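Local structure of lipoprotein (Clostridium difficile, 4OTE) at residues K81-P86 / Y197-A202. The protein probably binds methionine as the substrate-binding lipoprotein of a membrane transport system, and holds selenomethionine in its cleft. Sequence-based numbering, arbitrary orientation.
Sequences KLYVCP and YANLLA. With MSE (selenomethionine), chain C.
Strands 76-84 and 199-204 pair antiparallel beside the selenomethionine pocket, which Cys85 and Asn199 help to line. A classic beta bulge interrupts the pairing, with Leu82 and Tyr83 both facing Asn199. The carbonyl O of Asn199 takes the N-H of Leu82 at 3.0 Å (Leu82 N to Asn199 O), nearly along the C=O axis. A weak second bond comes from Tyr83 N. In return Asn199 N donates to Tyr83 O at 2.6 Å, a short but bent bond (136° at the hydrogen). Tyr83 and Asn199 send their side chains to the same face of the sheet. The Tyr83 CG sits in the crowded position between backbone N and carbonyl carbon (chi1 48°). This turns the ring across Asn199, and Tyr83 CE1 meets Asn199 CB obliquely at 3.4 Å. The side-chain amide of Asn199 lies beside the amino and carboxylate groups of the ligand. Just past Val84, one water bridges the two segments and the ligand. It accepts from Cys85 N at 2.8 Å and donates to Tyr197 O and to the selenomethionine O. Cys85 CB lies 3.7 Å from that same ligand O. On the Lys81 side of the bulge, Lys81 CB lies against Ala198 CB at 3.7 Å. Strand 76-84 also pairs with strand 238-239, and strand 199-204 with strand 56-58. Helix 13-22 packs on Tyr83 through Pro15 and Leu19, while helix 211-220 packs on Leu201.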
loop_
_atom_site.group_PDB
_atom_site.type_symbol
_atom_site.label_atom_id
_atom_site.label_comp_id
_atom_site.label_asym_id
_atom_site.label_seq_id
_atom_site.Cartn_x
_atom_site.Cartn_y
_atom_site.Cartn_z
ATOM N N LYS A 81 6.459 -11.882 -3.523
ATOM C CA LYS A 81 6.446 -10.429 -3.732
ATOM C C LYS A 81 6.011 -10.103 -5.166
ATOM O O LYS A 81 6.509 -10.713 -6.113
ATOM C CB LYS A 81 7.837 -9.839 -3.502
ATOM C CG LYS A 81 8.403 -9.997 -2.099
ATOM C CD LYS A 81 9.760 -9.310 -2.027
ATOM C CE LYS A 81 10.574 -9.697 -0.800
ATOM N NZ LYS A 81 9.813 -9.640 0.474
ATOM N N LEU A 82 5.099 -9.144 -5.329
ATOM C CA LEU A 82 4.560 -8.825 -6.661
ATOM C C LEU A 82 4.965 -7.442 -7.145
ATOM O O LEU A 82 5.518 -7.297 -8.235
ATOM C CB LEU A 82 3.036 -8.947 -6.664
ATOM C CG LEU A 82 2.507 -10.310 -6.214
ATOM C CD1 LEU A 82 0.991 -10.304 -6.211
ATOM C CD2 LEU A 82 3.041 -11.430 -7.099
ATOM N N TYR A 83 4.687 -6.429 -6.333
ATOM C CA TYR A 83 4.977 -5.053 -6.704
ATOM C C TYR A 83 5.022 -4.148 -5.481
ATOM O O TYR A 83 4.357 -4.415 -4.473
ATOM C CB TYR A 83 3.922 -4.533 -7.687
ATOM C CG TYR A 83 2.498 -4.805 -7.248
ATOM C CD1 TYR A 83 1.874 -4.004 -6.292
ATOM C CD2 TYR A 83 1.777 -5.861 -7.789
ATOM C CE1 TYR A 83 0.573 -4.258 -5.884
ATOM C CE2 TYR A 83 0.474 -6.119 -7.391
ATOM C CZ TYR A 83 -0.124 -5.319 -6.441
ATOM O OH TYR A 83 -1.418 -5.583 -6.046
ATOM N N VAL A 84 5.811 -3.083 -5.585
ATOM C CA VAL A 84 5.924 -2.084 -4.534
ATOM C C VAL A 84 5.088 -0.867 -4.911
ATOM O O VAL A 84 4.962 -0.541 -6.093
ATOM C CB VAL A 84 7.383 -1.640 -4.335
ATOM C CG1 VAL A 84 7.523 -0.866 -3.038
ATOM C CG2 VAL A 84 8.319 -2.841 -4.330
ATOM N N CYS A 85 4.522 -0.211 -3.902
ATOM C CA CYS A 85 3.731 0.990 -4.079
ATOM C C CYS A 85 4.322 2.052 -3.157
ATOM O O CYS A 85 3.790 2.296 -2.072
ATOM C CB CYS A 85 2.265 0.723 -3.713
ATOM S SG CYS A 85 1.448 -0.571 -4.686
ATOM N N PRO A 86 5.443 2.673 -3.574
ATOM C CA PRO A 86 6.111 3.636 -2.705
ATOM C C PRO A 86 5.159 4.732 -2.251
ATOM O O PRO A 86 4.361 5.222 -3.050
ATOM C CB PRO A 86 7.204 4.230 -3.600
ATOM C CG PRO A 86 7.425 3.232 -4.675
ATOM C CD PRO A 86 6.111 2.547 -4.881
ATOM N N TYR A 197 8.384 -4.003 1.462
ATOM C CA TYR A 197 7.010 -3.517 1.423
ATOM C C TYR A 197 6.290 -3.863 0.112
ATOM O O TYR A 197 5.300 -3.224 -0.252
ATOM C CB TYR A 197 7.000 -2.007 1.668
ATOM C CG TYR A 197 7.622 -1.634 2.994
ATOM C CD1 TYR A 197 7.125 -2.161 4.182
ATOM C CD2 TYR A 197 8.709 -0.762 3.065
ATOM C CE1 TYR A 197 7.692 -1.839 5.400
ATOM C CE2 TYR A 197 9.280 -0.432 4.284
ATOM C CZ TYR A 197 8.762 -0.971 5.447
ATOM O OH TYR A 197 9.310 -0.657 6.667
ATOM N N ALA A 198 6.774 -4.886 -0.586
ATOM C CA ALA A 198 6.113 -5.351 -1.798
ATOM C C ALA A 198 4.736 -5.919 -1.447
ATOM O O ALA A 198 4.614 -6.759 -0.555
ATOM C CB ALA A 198 6.956 -6.410 -2.492
ATOM N N ASN A 199 3.701 -5.426 -2.123
ATOM C CA ASN A 199 2.371 -6.001 -1.988
ATOM C C ASN A 199 2.381 -7.399 -2.579
ATOM O O ASN A 199 3.202 -7.714 -3.448
ATOM C CB ASN A 199 1.316 -5.145 -2.689
ATOM C CG ASN A 199 1.097 -3.808 -2.006
ATOM O OD1 ASN A 199 1.988 -3.281 -1.336
ATOM N ND2 ASN A 199 -0.093 -3.249 -2.176
ATOM N N LEU A 200 1.470 -8.239 -2.101
ATOM C CA LEU A 200 1.481 -9.647 -2.467
ATOM C C LEU A 200 0.145 -10.310 -2.182
ATOM O O LEU A 200 -0.699 -9.765 -1.469
ATOM C CB LEU A 200 2.619 -10.379 -1.732
ATOM C CG LEU A 200 2.968 -9.933 -0.304
ATOM C CD1 LEU A 200 1.867 -10.289 0.681
ATOM C CD2 LEU A 200 4.292 -10.534 0.137
ATOM N N LEU A 201 -0.040 -11.486 -2.765
ATOM C CA LEU A 201 -1.200 -12.303 -2.487
ATOM C C LEU A 201 -1.040 -12.887 -1.087
ATOM O O LEU A 201 0.056 -13.299 -0.699
ATOM C CB LEU A 201 -1.326 -13.420 -3.523
ATOM C CG LEU A 201 -2.683 -14.119 -3.593
ATOM C CD1 LEU A 201 -3.707 -13.241 -4.297
ATOM C CD2 LEU A 201 -2.549 -15.462 -4.297
ATOM N N ALA A 202 -2.129 -12.878 -0.324
ATOM C CA ALA A 202 -2.164 -13.509 0.987
ATOM C C ALA A 202 -3.250 -14.571 0.992
ATOM O O ALA A 202 -4.267 -14.438 0.311
ATOM C CB ALA A 202 -2.420 -12.476 2.074
HETATM N N MSE C 301 -0.618 -0.369 -1.237
HETATM C CA MSE C 301 -0.240 -0.093 0.190
HETATM C C MSE C 301 1.208 0.252 0.240
HETATM O O MSE C 301 2.055 -0.523 -0.216
HETATM O OXT MSE C 301 1.555 1.319 0.750
HETATM C CB MSE C 301 -0.495 -1.279 1.119
HETATM C CG MSE C 301 -0.252 -0.914 2.586
HETATM SE SE MSE C 301 -0.401 -2.507 3.740
HETATM C CE MSE C 301 -2.346 -2.712 3.622
HETATM O O HOH W 1 4.658 -0.820 -1.199
#